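Local coordinates for Ufm1-specific protease (Caenorhabditis elegans, PDB 5EJJ), which cleaves the peptide bond at the C-terminal glycine of the ubiquitin-like modifier Ufm1 as a thiol protease, releasing it from the proteins it modifies, at residues 398-402 with 419-425; 407-413 with 557-561; 355-360 with 377-382; 480-484 with 502-506. Numbering follows the deposited sequence.

Interaction 1: 398-402 with 419-425; sequences YRSFQ and PSHREIQ
Helical residues 398-402 and the short helix 421-425 cross at 92°, their axes 11.1 Å apart at closest; CA atoms of Tyr398 and His421 are 6.6 Å apart, those of Gln402 and Pro419 7.0 Å. Pro419, still extended, offers its carbonyl: Gln402 NE2 donates to Pro419 O at 2.7 Å, while Arg399 NH1 donates to Gln402 OE1 at 2.5 Å. Pro419 CG lies 4.2 Å from Phe401 CE2. Ser420 (chi1 p) is the N-cap, its OG accepting a weak 3.4 Å bond from Glu423 N. His421 (m) lays CD2 over a face of the Tyr398 ring, 3.6 Å from CG, and sets CE1 over the Arg399 guanidinium, 3.5 Å from NH2. Ile424 (m, t) wedges CD1 between Tyr398 CD2 (3.3 Å) and Phe401 CD2 (3.5 Å), branched to fill an aromatic cleft. Gln425 NE2 reaches Tyr398 OH at 3.2 Å, a hydroxyl also bonded to Gln443 O. The short helix packs beside the start of helix 396-409, which begins at Cys396, the inferred active-site cysteine; helix 447-457 touches Phe401, Pro419 and Ile424.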
loop_
_atom_site.group_PDB
_atom_site.type_symbol
_atom_site.label_atom_id
_atom_site.label_comp_id
_atom_site.label_asym_id
_atom_site.label_seq_id
_atom_site.Cartn_x
_atom_site.Cartn_y
_atom_site.Cartn_z
ATOM N N TYR A 398 -26.183 -0.125 7.748
ATOM C CA TYR A 398 -25.318 0.992 8.123
ATOM C C TYR A 398 -23.865 0.541 8.064
ATOM O O TYR A 398 -22.991 1.231 7.538
ATOM C CB TYR A 398 -25.610 1.442 9.553
ATOM C CG TYR A 398 -26.848 2.275 9.725
ATOM C CD1 TYR A 398 -27.989 1.737 10.294
ATOM C CD2 TYR A 398 -26.867 3.612 9.343
ATOM C CE1 TYR A 398 -29.119 2.499 10.464
ATOM C CE2 TYR A 398 -27.986 4.385 9.507
ATOM C CZ TYR A 398 -29.114 3.821 10.069
ATOM O OH TYR A 398 -30.246 4.576 10.243
ATOM N N ARG A 399 -23.632 -0.633 8.633
ATOM C CA ARG A 399 -22.312 -1.222 8.694
ATOM C C ARG A 399 -21.735 -1.426 7.296
ATOM O O ARG A 399 -20.572 -1.091 7.051
ATOM C CB ARG A 399 -22.365 -2.539 9.478
ATOM C CG ARG A 399 -22.862 -2.360 10.908
ATOM C CD ARG A 399 -22.302 -1.069 11.488
ATOM N NE ARG A 399 -22.344 -1.016 12.946
ATOM C CZ ARG A 399 -21.579 -0.210 13.678
ATOM N NH1 ARG A 399 -20.700 0.593 13.089
ATOM N NH2 ARG A 399 -21.674 -0.223 15.001
ATOM N N SER A 400 -22.547 -1.960 6.382
ATOM C CA SER A 400 -22.107 -2.145 5.002
ATOM C C SER A 400 -21.828 -0.810 4.356
ATOM O O SER A 400 -20.958 -0.694 3.494
ATOM C CB SER A 400 -23.148 -2.889 4.178
ATOM O OG SER A 400 -23.053 -4.268 4.437
ATOM N N PHE A 401 -22.580 0.197 4.771
ATOM C CA PHE A 401 -22.357 1.538 4.275
ATOM C C PHE A 401 -20.992 2.003 4.745
ATOM O O PHE A 401 -20.230 2.606 3.988
ATOM C CB PHE A 401 -23.425 2.487 4.796
ATOM C CG PHE A 401 -23.127 3.910 4.524
ATOM C CD1 PHE A 401 -23.391 4.456 3.277
ATOM C CD2 PHE A 401 -22.567 4.701 5.498
ATOM C CE1 PHE A 401 -23.119 5.777 3.003
ATOM C CE2 PHE A 401 -22.281 6.025 5.235
ATOM C CZ PHE A 401 -22.559 6.566 3.977
ATOM N N GLN A 402 -20.699 1.710 6.005
ATOM C CA GLN A 402 -19.433 2.082 6.618
ATOM C C GLN A 402 -18.243 1.383 5.948
ATOM O O GLN A 402 -17.225 2.020 5.631
ATOM C CB GLN A 402 -19.477 1.818 8.129
ATOM C CG GLN A 402 -20.291 2.858 8.899
ATOM C CD GLN A 402 -20.294 2.598 10.389
ATOM O OE1 GLN A 402 -20.176 1.451 10.823
ATOM N NE2 GLN A 402 -20.419 3.663 11.188
ATOM N N PRO A 419 -18.851 7.881 8.693
ATOM C CA PRO A 419 -19.932 8.428 9.525
ATOM C C PRO A 419 -20.547 7.439 10.523
ATOM O O PRO A 419 -20.489 6.220 10.353
ATOM C CB PRO A 419 -20.970 8.890 8.492
ATOM C CG PRO A 419 -20.174 9.087 7.205
ATOM C CD PRO A 419 -19.153 7.995 7.251
ATOM N N SER A 420 -21.112 8.005 11.585
ATOM C CA SER A 420 -21.845 7.261 12.604
ATOM C C SER A 420 -23.279 7.108 12.123
ATOM O O SER A 420 -23.709 7.835 11.218
ATOM C CB SER A 420 -21.856 8.053 13.912
ATOM O OG SER A 420 -22.340 9.371 13.687
ATOM N N HIS A 421 -24.017 6.180 12.729
ATOM C CA HIS A 421 -25.423 6.007 12.393
ATOM C C HIS A 421 -26.108 7.360 12.403
ATOM O O HIS A 421 -26.675 7.766 11.387
ATOM C CB HIS A 421 -26.133 5.090 13.381
ATOM C CG HIS A 421 -25.463 3.771 13.580
ATOM N ND1 HIS A 421 -24.271 3.641 14.256
ATOM C CD2 HIS A 421 -25.829 2.519 13.216
ATOM C CE1 HIS A 421 -23.924 2.368 14.292
ATOM N NE2 HIS A 421 -24.856 1.665 13.671
ATOM N N ARG A 422 -26.017 8.066 13.532
ATOM C CA ARG A 422 -26.745 9.323 13.707
ATOM C C ARG A 422 -26.443 10.289 12.578
ATOM O O ARG A 422 -27.315 11.046 12.128
ATOM C CB ARG A 422 -26.427 9.978 15.056
ATOM C CG ARG A 422 -27.060 11.368 15.242
ATOM C CD ARG A 422 -27.326 11.669 16.713
ATOM N NE ARG A 422 -28.309 12.737 16.896
ATOM C CZ ARG A 422 -29.630 12.570 16.829
ATOM N NH1 ARG A 422 -30.147 11.373 16.565
ATOM N NH2 ARG A 422 -30.440 13.606 17.018
ATOM N N GLU A 423 -25.207 10.226 12.103
ATOM C CA GLU A 423 -24.746 11.148 11.083
ATOM C C GLU A 423 -25.262 10.760 9.702
ATOM O O GLU A 423 -25.453 11.619 8.832
ATOM C CB GLU A 423 -23.225 11.190 11.094
ATOM C CG GLU A 423 -22.654 12.360 10.336
ATOM C CD GLU A 423 -21.273 12.702 10.813
ATOM O OE1 GLU A 423 -20.737 11.936 11.652
ATOM O OE2 GLU A 423 -20.743 13.738 10.355
ATOM N N ILE A 424 -25.468 9.457 9.509
ATOM C CA ILE A 424 -26.046 8.932 8.273
ATOM C C ILE A 424 -27.518 9.306 8.255
ATOM O O ILE A 424 -28.009 9.884 7.277
ATOM C CB ILE A 424 -25.909 7.381 8.165
ATOM C CG1 ILE A 424 -24.443 6.954 8.272
ATOM C CG2 ILE A 424 -26.499 6.869 6.856
ATOM C CD1 ILE A 424 -24.255 5.468 8.427
ATOM N N GLN A 425 -28.200 8.974 9.353
ATOM C CA GLN A 425 -29.594 9.356 9.584
ATOM C C GLN A 425 -29.865 10.808 9.185
ATOM O O GLN A 425 -30.766 11.081 8.385
ATOM C CB GLN A 425 -29.974 9.083 11.040
ATOM C CG GLN A 425 -30.069 7.596 11.318
ATOM C CD GLN A 425 -30.021 7.244 12.785
ATOM O OE1 GLN A 425 -29.932 8.125 13.639
ATOM N NE2 GLN A 425 -30.073 5.944 13.092
#

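Interaction 2: 407-413 with 557-561; sequences WFILNGY and PQPPS
A Schellman motif ends helix 396-409, and the aromatic side chains beside it receive a proline-rich tail. Tyr413 N bonds to Phe408 O (2.9 Å) and Gly412 N to Ile409 O (2.8 Å); Gly412 is the C' residue, at phi 87°, psi 29°, a region glycine enters easily. Asn411 ND2 donates to Trp407 O at 2.8 Å. Residues 557-560 run extended past this end, with Tyr413 and Pro559 CA atoms 7.6 Å apart. Phe408 (chi1 m) turns its ring edge to the prolines: CE1 is 3.8 Å from Pro557 CB, CE2 3.9 Å from Pro559 CA. Tyr413 (m) presents a face to Pro559, whose CB sits 4.2 Å from the ring centroid in a CH-pi contact; Tyr413 CD2 meets Pro560 CG at 3.7 Å. Trp407 (t) adds CH2, 4.2 Å from Pro559 CG. No hydrogen bond joins the segments: apolar proline rings pack against the face of Tyr413 and the edge of Phe408. Such proline-aromatic packing fastens the tail after strand 552-557 to a glycine-terminated helix C-terminus.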
loop_
_atom_site.group_PDB
_atom_site.type_symbol
_atom_site.label_atom_id
_atom_site.label_comp_id
_atom_site.label_asym_id
_atom_site.label_seq_id
_atom_site.Cartn_x
_atom_site.Cartn_y
_atom_site.Cartn_z
ATOM N N TRP A 407 -13.548 1.950 2.344
ATOM C CA TRP A 407 -12.836 1.677 1.102
ATOM C C TRP A 407 -12.473 2.977 0.415
ATOM O O TRP A 407 -11.409 3.083 -0.176
ATOM C CB TRP A 407 -13.649 0.791 0.165
ATOM C CG TRP A 407 -12.977 0.433 -1.122
ATOM C CD1 TRP A 407 -12.427 -0.763 -1.436
ATOM C CD2 TRP A 407 -12.814 1.265 -2.283
ATOM N NE1 TRP A 407 -11.916 -0.734 -2.715
ATOM C CE2 TRP A 407 -12.141 0.504 -3.252
ATOM C CE3 TRP A 407 -13.164 2.580 -2.596
ATOM C CZ2 TRP A 407 -11.816 1.010 -4.505
ATOM C CZ3 TRP A 407 -12.828 3.080 -3.853
ATOM C CH2 TRP A 407 -12.169 2.296 -4.785
ATOM N N PHE A 408 -13.343 3.976 0.497
ATOM C CA PHE A 408 -13.065 5.250 -0.169
ATOM C C PHE A 408 -11.951 6.102 0.488
ATOM O O PHE A 408 -11.289 6.902 -0.198
ATOM C CB PHE A 408 -14.356 6.051 -0.411
ATOM C CG PHE A 408 -15.100 5.626 -1.651
ATOM C CD1 PHE A 408 -16.112 4.676 -1.580
ATOM C CD2 PHE A 408 -14.771 6.164 -2.895
ATOM C CE1 PHE A 408 -16.782 4.275 -2.726
ATOM C CE2 PHE A 408 -15.436 5.766 -4.052
ATOM C CZ PHE A 408 -16.438 4.817 -3.968
ATOM N N ILE A 409 -11.723 5.940 1.788
ATOM C CA ILE A 409 -10.572 6.620 2.355
ATOM C C ILE A 409 -9.303 5.809 2.116
ATOM O O ILE A 409 -8.329 6.317 1.542
ATOM C CB ILE A 409 -10.755 7.062 3.825
ATOM C CG1 ILE A 409 -11.259 5.929 4.700
ATOM C CG2 ILE A 409 -11.773 8.203 3.911
ATOM C CD1 ILE A 409 -12.124 6.447 5.873
ATOM N N LEU A 410 -9.340 4.526 2.459
ATOM C CA LEU A 410 -8.180 3.653 2.264
ATOM C C LEU A 410 -7.699 3.571 0.812
ATOM O O LEU A 410 -6.692 2.916 0.529
ATOM C CB LEU A 410 -8.460 2.253 2.803
ATOM C CG LEU A 410 -8.038 2.086 4.263
ATOM C CD1 LEU A 410 -8.474 3.275 5.075
ATOM C CD2 LEU A 410 -8.587 0.819 4.883
ATOM N N ASN A 411 -8.408 4.235 -0.103
ATOM C CA ASN A 411 -8.062 4.194 -1.517
ATOM C C ASN A 411 -7.788 5.563 -2.105
ATOM O O ASN A 411 -7.519 5.689 -3.308
ATOM C CB ASN A 411 -9.108 3.432 -2.311
ATOM C CG ASN A 411 -8.948 1.922 -2.160
ATOM O OD1 ASN A 411 -8.398 1.249 -3.041
ATOM N ND2 ASN A 411 -9.395 1.386 -1.023
ATOM N N GLY A 412 -7.834 6.574 -1.231
ATOM C CA GLY A 412 -7.371 7.921 -1.543
ATOM C C GLY A 412 -8.398 8.816 -2.201
ATOM O O GLY A 412 -8.057 9.729 -2.965
ATOM N N TYR A 413 -9.670 8.564 -1.896
ATOM C CA TYR A 413 -10.754 9.250 -2.589
ATOM C C TYR A 413 -11.387 10.326 -1.712
ATOM O O TYR A 413 -11.887 11.329 -2.226
ATOM C CB TYR A 413 -11.765 8.244 -3.132
ATOM C CG TYR A 413 -11.284 7.538 -4.389
ATOM C CD1 TYR A 413 -11.055 6.162 -4.400
ATOM C CD2 TYR A 413 -11.052 8.244 -5.565
ATOM C CE1 TYR A 413 -10.629 5.506 -5.553
ATOM C CE2 TYR A 413 -10.623 7.604 -6.718
ATOM C CZ TYR A 413 -10.410 6.232 -6.709
ATOM O OH TYR A 413 -9.979 5.577 -7.851
ATOM N N PRO A 557 -20.887 1.085 -5.945
ATOM C CA PRO A 557 -20.267 2.414 -5.865
ATOM C C PRO A 557 -19.279 2.693 -6.988
ATOM O O PRO A 557 -18.475 1.827 -7.345
ATOM C CB PRO A 557 -19.575 2.381 -4.506
ATOM C CG PRO A 557 -20.366 1.368 -3.704
ATOM C CD PRO A 557 -20.691 0.314 -4.706
ATOM N N GLN A 558 -19.361 3.885 -7.563
ATOM C CA GLN A 558 -18.454 4.259 -8.645
ATOM C C GLN A 558 -17.452 5.283 -8.133
ATOM O O GLN A 558 -17.830 6.317 -7.578
ATOM C CB GLN A 558 -19.212 4.855 -9.842
ATOM C CG GLN A 558 -20.466 4.101 -10.277
ATOM C CD GLN A 558 -20.161 2.812 -11.021
ATOM O OE1 GLN A 558 -19.787 2.829 -12.197
ATOM N NE2 GLN A 558 -20.330 1.685 -10.338
ATOM N N PRO A 559 -16.161 5.009 -8.323
ATOM C CA PRO A 559 -15.131 5.954 -7.889
ATOM C C PRO A 559 -14.963 7.037 -8.944
ATOM O O PRO A 559 -15.142 6.754 -10.141
ATOM C CB PRO A 559 -13.865 5.088 -7.825
ATOM C CG PRO A 559 -14.324 3.663 -8.085
ATOM C CD PRO A 559 -15.571 3.788 -8.888
ATOM N N PRO A 560 -14.622 8.263 -8.514
ATOM C CA PRO A 560 -14.449 9.403 -9.428
ATOM C C PRO A 560 -13.304 9.162 -10.398
ATOM O O PRO A 560 -12.699 8.092 -10.332
ATOM C CB PRO A 560 -14.171 10.587 -8.500
ATOM C CG PRO A 560 -13.934 9.991 -7.144
ATOM C CD PRO A 560 -14.568 8.653 -7.097
ATOM N N SER A 561 -13.011 10.116 -11.281
ATOM C CA SER A 561 -12.086 9.836 -12.384
ATOM C C SER A 561 -10.725 10.532 -12.349
ATOM O O SER A 561 -9.872 10.246 -13.196
ATOM C CB SER A 561 -12.760 10.069 -13.734
ATOM O OG SER A 561 -13.644 9.008 -14.034
#

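Interaction 3: 355-360 with 377-382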
loop_
_atom_site.group_PDB
_atom_site.type_symbol
_atom_site.label_atom_id
_atom_site.label_comp_id
_atom_site.label_asym_id
_atom_site.label_seq_id
_atom_site.Cartn_x
_atom_site.Cartn_y
_atom_site.Cartn_z
ATOM N N LEU A 355 -10.236 -1.237 14.018
ATOM C CA LEU A 355 -10.817 -1.902 12.857
ATOM C C LEU A 355 -9.807 -2.796 12.131
ATOM O O LEU A 355 -8.623 -2.466 12.045
ATOM C CB LEU A 355 -11.367 -0.856 11.874
ATOM C CG LEU A 355 -12.784 -0.270 11.988
ATOM C CD1 LEU A 355 -13.368 -0.458 13.378
ATOM C CD2 LEU A 355 -12.790 1.215 11.592
ATOM N N ILE A 356 -10.300 -3.918 11.608
ATOM C CA ILE A 356 -9.515 -4.839 10.783
ATOM C C ILE A 356 -9.436 -4.366 9.323
ATOM O O ILE A 356 -10.437 -3.908 8.761
ATOM C CB ILE A 356 -10.142 -6.244 10.825
ATOM C CG1 ILE A 356 -10.132 -6.765 12.260
ATOM C CG2 ILE A 356 -9.451 -7.207 9.859
ATOM C CD1 ILE A 356 -10.690 -8.145 12.392
ATOM N N ARG A 357 -8.247 -4.464 8.718
ATOM C CA ARG A 357 -8.052 -4.084 7.315
ATOM C C ARG A 357 -7.952 -5.347 6.467
ATOM O O ARG A 357 -7.125 -6.213 6.740
ATOM C CB ARG A 357 -6.802 -3.207 7.154
ATOM C CG ARG A 357 -6.536 -2.651 5.752
ATOM C CD ARG A 357 -5.120 -2.059 5.684
ATOM N NE ARG A 357 -4.774 -1.339 4.448
ATOM C CZ ARG A 357 -4.492 -0.029 4.388
ATOM N NH1 ARG A 357 -4.530 0.728 5.490
ATOM N NH2 ARG A 357 -4.166 0.532 3.223
ATOM N N GLU A 358 -8.825 -5.451 5.465
ATOM C CA GLU A 358 -8.869 -6.586 4.536
ATOM C C GLU A 358 -8.895 -7.969 5.199
ATOM O O GLU A 358 -7.885 -8.670 5.213
ATOM C CB GLU A 358 -7.723 -6.495 3.527
ATOM C CG GLU A 358 -7.841 -5.291 2.589
ATOM C CD GLU A 358 -6.829 -5.306 1.445
ATOM O OE1 GLU A 358 -5.652 -4.949 1.708
ATOM O OE2 GLU A 358 -7.215 -5.670 0.294
ATOM N N PRO A 359 -10.055 -8.367 5.756
ATOM C CA PRO A 359 -10.155 -9.694 6.363
ATOM C C PRO A 359 -10.129 -10.760 5.298
ATOM O O PRO A 359 -9.559 -11.812 5.529
ATOM C CB PRO A 359 -11.529 -9.673 7.027
ATOM C CG PRO A 359 -11.822 -8.235 7.229
ATOM C CD PRO A 359 -11.259 -7.568 6.027
ATOM N N HIS A 360 -10.701 -10.490 4.133
ATOM C CA HIS A 360 -10.764 -11.518 3.099
ATOM C C HIS A 360 -9.379 -11.969 2.647
ATOM O O HIS A 360 -9.257 -12.913 1.867
ATOM C CB HIS A 360 -11.584 -11.049 1.894
ATOM C CG HIS A 360 -10.761 -10.473 0.786
ATOM N ND1 HIS A 360 -10.330 -9.159 0.782
ATOM C CD2 HIS A 360 -10.296 -11.025 -0.360
ATOM C CE1 HIS A 360 -9.634 -8.931 -0.317
ATOM N NE2 HIS A 360 -9.598 -10.048 -1.028
ATOM N N GLY A 377 -9.142 -2.501 -4.128
ATOM C CA GLY A 377 -8.202 -2.001 -3.130
ATOM C C GLY A 377 -8.420 -2.564 -1.731
ATOM O O GLY A 377 -8.986 -3.645 -1.581
ATOM N N PRO A 378 -7.957 -1.846 -0.693
ATOM C CA PRO A 378 -8.234 -2.184 0.720
ATOM C C PRO A 378 -9.506 -1.511 1.304
ATOM O O PRO A 378 -9.981 -0.518 0.754
ATOM C CB PRO A 378 -6.994 -1.640 1.440
ATOM C CG PRO A 378 -6.684 -0.418 0.676
ATOM C CD PRO A 378 -6.950 -0.776 -0.796
ATOM N N TYR A 379 -10.009 -2.042 2.418
ATOM C CA TYR A 379 -11.213 -1.547 3.094
ATOM C C TYR A 379 -11.113 -1.992 4.556
ATOM O O TYR A 379 -10.249 -2.800 4.889
ATOM C CB TYR A 379 -12.467 -2.179 2.467
ATOM C CG TYR A 379 -12.403 -3.685 2.534
ATOM C CD1 TYR A 379 -12.899 -4.372 3.629
ATOM C CD2 TYR A 379 -11.779 -4.411 1.533
ATOM C CE1 TYR A 379 -12.799 -5.736 3.715
ATOM C CE2 TYR A 379 -11.673 -5.785 1.604
ATOM C CZ TYR A 379 -12.182 -6.449 2.700
ATOM O OH TYR A 379 -12.073 -7.824 2.778
ATOM N N ASN A 380 -12.002 -1.501 5.422
ATOM C CA ASN A 380 -12.120 -2.045 6.787
ATOM C C ASN A 380 -13.401 -2.850 6.996
ATOM O O ASN A 380 -14.343 -2.755 6.214
ATOM C CB ASN A 380 -12.045 -0.954 7.859
ATOM C CG ASN A 380 -10.641 -0.421 8.063
ATOM O OD1 ASN A 380 -9.675 -1.191 8.138
ATOM N ND2 ASN A 380 -10.517 0.909 8.148
ATOM N N TYR A 381 -13.431 -3.629 8.071
ATOM C CA TYR A 381 -14.585 -4.454 8.403
ATOM C C TYR A 381 -15.379 -3.809 9.528
ATOM O O TYR A 381 -14.966 -3.861 10.683
ATOM C CB TYR A 381 -14.111 -5.835 8.846
ATOM C CG TYR A 381 -15.213 -6.824 9.156
ATOM C CD1 TYR A 381 -16.513 -6.619 8.708
ATOM C CD2 TYR A 381 -14.950 -7.967 9.903
ATOM C CE1 TYR A 381 -17.517 -7.515 8.997
ATOM C CE2 TYR A 381 -15.944 -8.870 10.191
ATOM C CZ TYR A 381 -17.227 -8.642 9.738
ATOM O OH TYR A 381 -18.226 -9.547 10.028
ATOM N N HIS A 382 -16.516 -3.202 9.192
ATOM C CA HIS A 382 -17.433 -2.686 10.204
ATOM C C HIS A 382 -18.589 -3.660 10.417
ATOM O O HIS A 382 -18.965 -4.406 9.509
ATOM C CB HIS A 382 -17.987 -1.325 9.799
ATOM C CG HIS A 382 -16.934 -0.321 9.456
ATOM N ND1 HIS A 382 -16.741 0.834 10.185
ATOM C CD2 HIS A 382 -16.026 -0.289 8.452
ATOM C CE1 HIS A 382 -15.763 1.536 9.644
ATOM N NE2 HIS A 382 -15.307 0.874 8.593
#
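Backbone hydrogen bonding sets the register. Tyr381 N donates to Ile356 O and Glu358 N to Tyr379 O, both at 3.1 Å, flanking a single beta bridge in which the Arg357 and Asn380 CA atoms are 4.6 Å apart. Two CA-H...O contacts reinforce it: Asn380 CA to Ile356 O at 3.2 Å and Arg357 CA to Tyr379 O at 3.5 Å. Glu358, at phi 50°, turns the chain from extended pairing.

Side-chain polarity centres on Tyr379, whose p rotamer carries OH to His360: His360 N donates to Tyr379 OH at 3.3 Å, and His360 ND1 shares a 3.0 Å hydrogen bond with Tyr379 OH. A phenol suits this place: one hydroxyl serves backbone and imidazole together.

Packing against rings fills the rest. Glu358 CA lies over the Tyr379 ring, 4.2 Å from its centroid, as a CH-pi contact. Pro359 CD is 3.3 Å from Tyr379 CE1 and Pro359 CG 3.7 Å from Tyr381 CB; Leu355 CG lies over a face of the His382 ring, with CD2 3.6 Å from His382 CE1.

Backbone bonds fix the register and rings fill the space around it, while Tyr381 OH, bonded to Asp520 O, carries the contact to a probable active-site residue.

Interaction 4: 480-484 with 502-506; sequences LARHF and ILGVD
This is apolar helix-on-sheet packing within the peptidase domain: the last turn of helix 477-484 lies on strand 499-507 of the antiparallel sheet. The short axes approach to 8.4 Å, crossing at -120°. CA atoms of Ala481 and Val505 are 6.5 Å apart, those of Phe484 and Gly504 7.0 Å.

Leu480 (chi1 t, chi2 p) extends CD2 to Val505 CG1 at 3.9 Å and to Ile502 CD1 at 4.4 Å. Small Ala481 allows close approach, its CB 4.0 Å from Val505 CG2. Phe484 (chi1 m, chi2 -50°) drives the far end of its ring against the strand backbone: CZ is 3.0 Å from Ile502 O, at the ring edge, and 3.8 Å from Ile502 CG2, while Leu503 O lies over one face. Gly504, nearly fully extended (phi -178°, psi 172°), has its CA 3.5 Å from Phe484 CE2; a CB there would point away. Ile502 and Val505 point toward the helix, beta-branched residues suited to a strand; Leu503 points away, and its side chain touches His360 and Tyr379.

Backbone hydrogen bonds join Ile502 to Val491 and Val505 to Thr373. No hydrogen bond joins helix to strand, so shape fit and burial of hydrocarbon surface define this contact.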
loop_
_atom_site.group_PDB
_atom_site.type_symbol
_atom_site.label_atom_id
_atom_site.label_comp_id
_atom_site.label_asym_id
_atom_site.label_seq_id
_atom_site.Cartn_x
_atom_site.Cartn_y
_atom_site.Cartn_z
ATOM N N LEU A 480 -21.579 -8.452 -12.415
ATOM C CA LEU A 480 -21.055 -8.313 -11.055
ATOM C C LEU A 480 -19.538 -8.573 -11.000
ATOM O O LEU A 480 -18.812 -7.921 -10.237
ATOM C CB LEU A 480 -21.795 -9.250 -10.091
ATOM C CG LEU A 480 -21.614 -8.969 -8.594
ATOM C CD1 LEU A 480 -22.228 -7.625 -8.215
ATOM C CD2 LEU A 480 -22.182 -10.080 -7.722
ATOM N N ALA A 481 -19.069 -9.531 -11.802
ATOM C CA ALA A 481 -17.633 -9.747 -12.001
ATOM C C ALA A 481 -17.034 -8.548 -12.734
ATOM O O ALA A 481 -15.991 -8.024 -12.352
ATOM C CB ALA A 481 -17.387 -11.019 -12.791
ATOM N N ARG A 482 -17.719 -8.120 -13.788
ATOM C CA ARG A 482 -17.324 -6.951 -14.553
ATOM C C ARG A 482 -17.149 -5.736 -13.649
ATOM O O ARG A 482 -16.284 -4.896 -13.894
ATOM C CB ARG A 482 -18.377 -6.649 -15.616
ATOM C CG ARG A 482 -18.060 -5.439 -16.464
ATOM C CD ARG A 482 -17.516 -5.855 -17.813
ATOM N NE ARG A 482 -16.754 -4.779 -18.445
ATOM C CZ ARG A 482 -15.425 -4.712 -18.459
ATOM N NH1 ARG A 482 -14.695 -5.664 -17.880
ATOM N NH2 ARG A 482 -14.827 -3.690 -19.058
ATOM N N HIS A 483 -17.978 -5.639 -12.609
ATOM C CA HIS A 483 -17.874 -4.529 -11.662
ATOM C C HIS A 483 -16.539 -4.574 -10.961
ATOM O O HIS A 483 -15.737 -3.643 -11.079
ATOM C CB HIS A 483 -18.987 -4.566 -10.606
ATOM C CG HIS A 483 -18.746 -3.650 -9.442
ATOM N ND1 HIS A 483 -18.796 -2.273 -9.549
ATOM C CD2 HIS A 483 -18.442 -3.916 -8.148
ATOM C CE1 HIS A 483 -18.531 -1.734 -8.372
ATOM N NE2 HIS A 483 -18.317 -2.708 -7.503
ATOM N N PHE A 484 -16.315 -5.665 -10.231
ATOM C CA PHE A 484 -15.080 -5.866 -9.474
ATOM C C PHE A 484 -13.785 -5.684 -10.288
ATOM O O PHE A 484 -12.777 -5.234 -9.754
ATOM C CB PHE A 484 -15.090 -7.242 -8.828
ATOM C CG PHE A 484 -15.997 -7.353 -7.647
ATOM C CD1 PHE A 484 -15.951 -6.425 -6.630
ATOM C CD2 PHE A 484 -16.886 -8.407 -7.539
ATOM C CE1 PHE A 484 -16.784 -6.543 -5.529
ATOM C CE2 PHE A 484 -17.715 -8.531 -6.444
ATOM C CZ PHE A 484 -17.664 -7.603 -5.442
ATOM N N ILE A 502 -20.690 -7.677 -0.608
ATOM C CA ILE A 502 -20.063 -8.652 -1.500
ATOM C C ILE A 502 -18.667 -8.197 -1.955
ATOM O O ILE A 502 -18.507 -7.159 -2.602
ATOM C CB ILE A 502 -20.944 -8.969 -2.728
ATOM C CG1 ILE A 502 -22.207 -9.715 -2.299
ATOM C CG2 ILE A 502 -20.180 -9.811 -3.745
ATOM C CD1 ILE A 502 -23.157 -10.021 -3.453
ATOM N N LEU A 503 -17.661 -8.992 -1.605
ATOM C CA LEU A 503 -16.268 -8.665 -1.881
ATOM C C LEU A 503 -15.732 -9.305 -3.157
ATOM O O LEU A 503 -14.749 -8.836 -3.725
ATOM C CB LEU A 503 -15.401 -9.070 -0.693
ATOM C CG LEU A 503 -15.764 -8.287 0.562
ATOM C CD1 LEU A 503 -14.951 -8.764 1.737
ATOM C CD2 LEU A 503 -15.552 -6.813 0.316
ATOM N N GLY A 504 -16.369 -10.375 -3.608
ATOM C CA GLY A 504 -15.916 -11.034 -4.816
ATOM C C GLY A 504 -16.763 -12.213 -5.235
ATOM O O GLY A 504 -17.654 -12.658 -4.511
ATOM N N VAL A 505 -16.470 -12.718 -6.425
ATOM C CA VAL A 505 -17.179 -13.856 -6.976
ATOM C C VAL A 505 -16.211 -15.021 -7.322
ATOM O O VAL A 505 -14.998 -14.827 -7.409
ATOM C CB VAL A 505 -18.030 -13.409 -8.181
ATOM C CG1 VAL A 505 -19.186 -12.569 -7.700
ATOM C CG2 VAL A 505 -17.201 -12.605 -9.149
ATOM N N ASP A 506 -16.751 -16.231 -7.471
ATOM C CA ASP A 506 -15.978 -17.417 -7.858
ATOM C C ASP A 506 -16.715 -18.078 -9.026
ATOM O O ASP A 506 -17.480 -19.019 -8.833
ATOM C CB ASP A 506 -15.873 -18.393 -6.674
ATOM C CG ASP A 506 -14.685 -19.356 -6.788
ATOM O OD1 ASP A 506 -14.293 -19.960 -5.749
ATOM O OD2 ASP A 506 -14.150 -19.498 -7.912
#

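Helix 396-409 is shared by interactions 1 and 2, whose centres are about 17 Å apart, with interaction 1 near its N-terminal end, where the inferred active-site Cys396 lies, and interaction 2 at its C-terminus. Interaction 3 comes first along the chain and touches the other three: His382 packs on Gln402, Pro378 on Asn411 and Trp407, and Tyr379 on Leu503. The segments of interactions 1 and 2 alternate in sequence, while interaction 4 falls wholly between 407-413 and 557-561 and meets interaction 2 where His483 packs on Pro557. Together they tie the helix starting at Cys396, the loops leading to it and the antiparallel sheet into one protease domain.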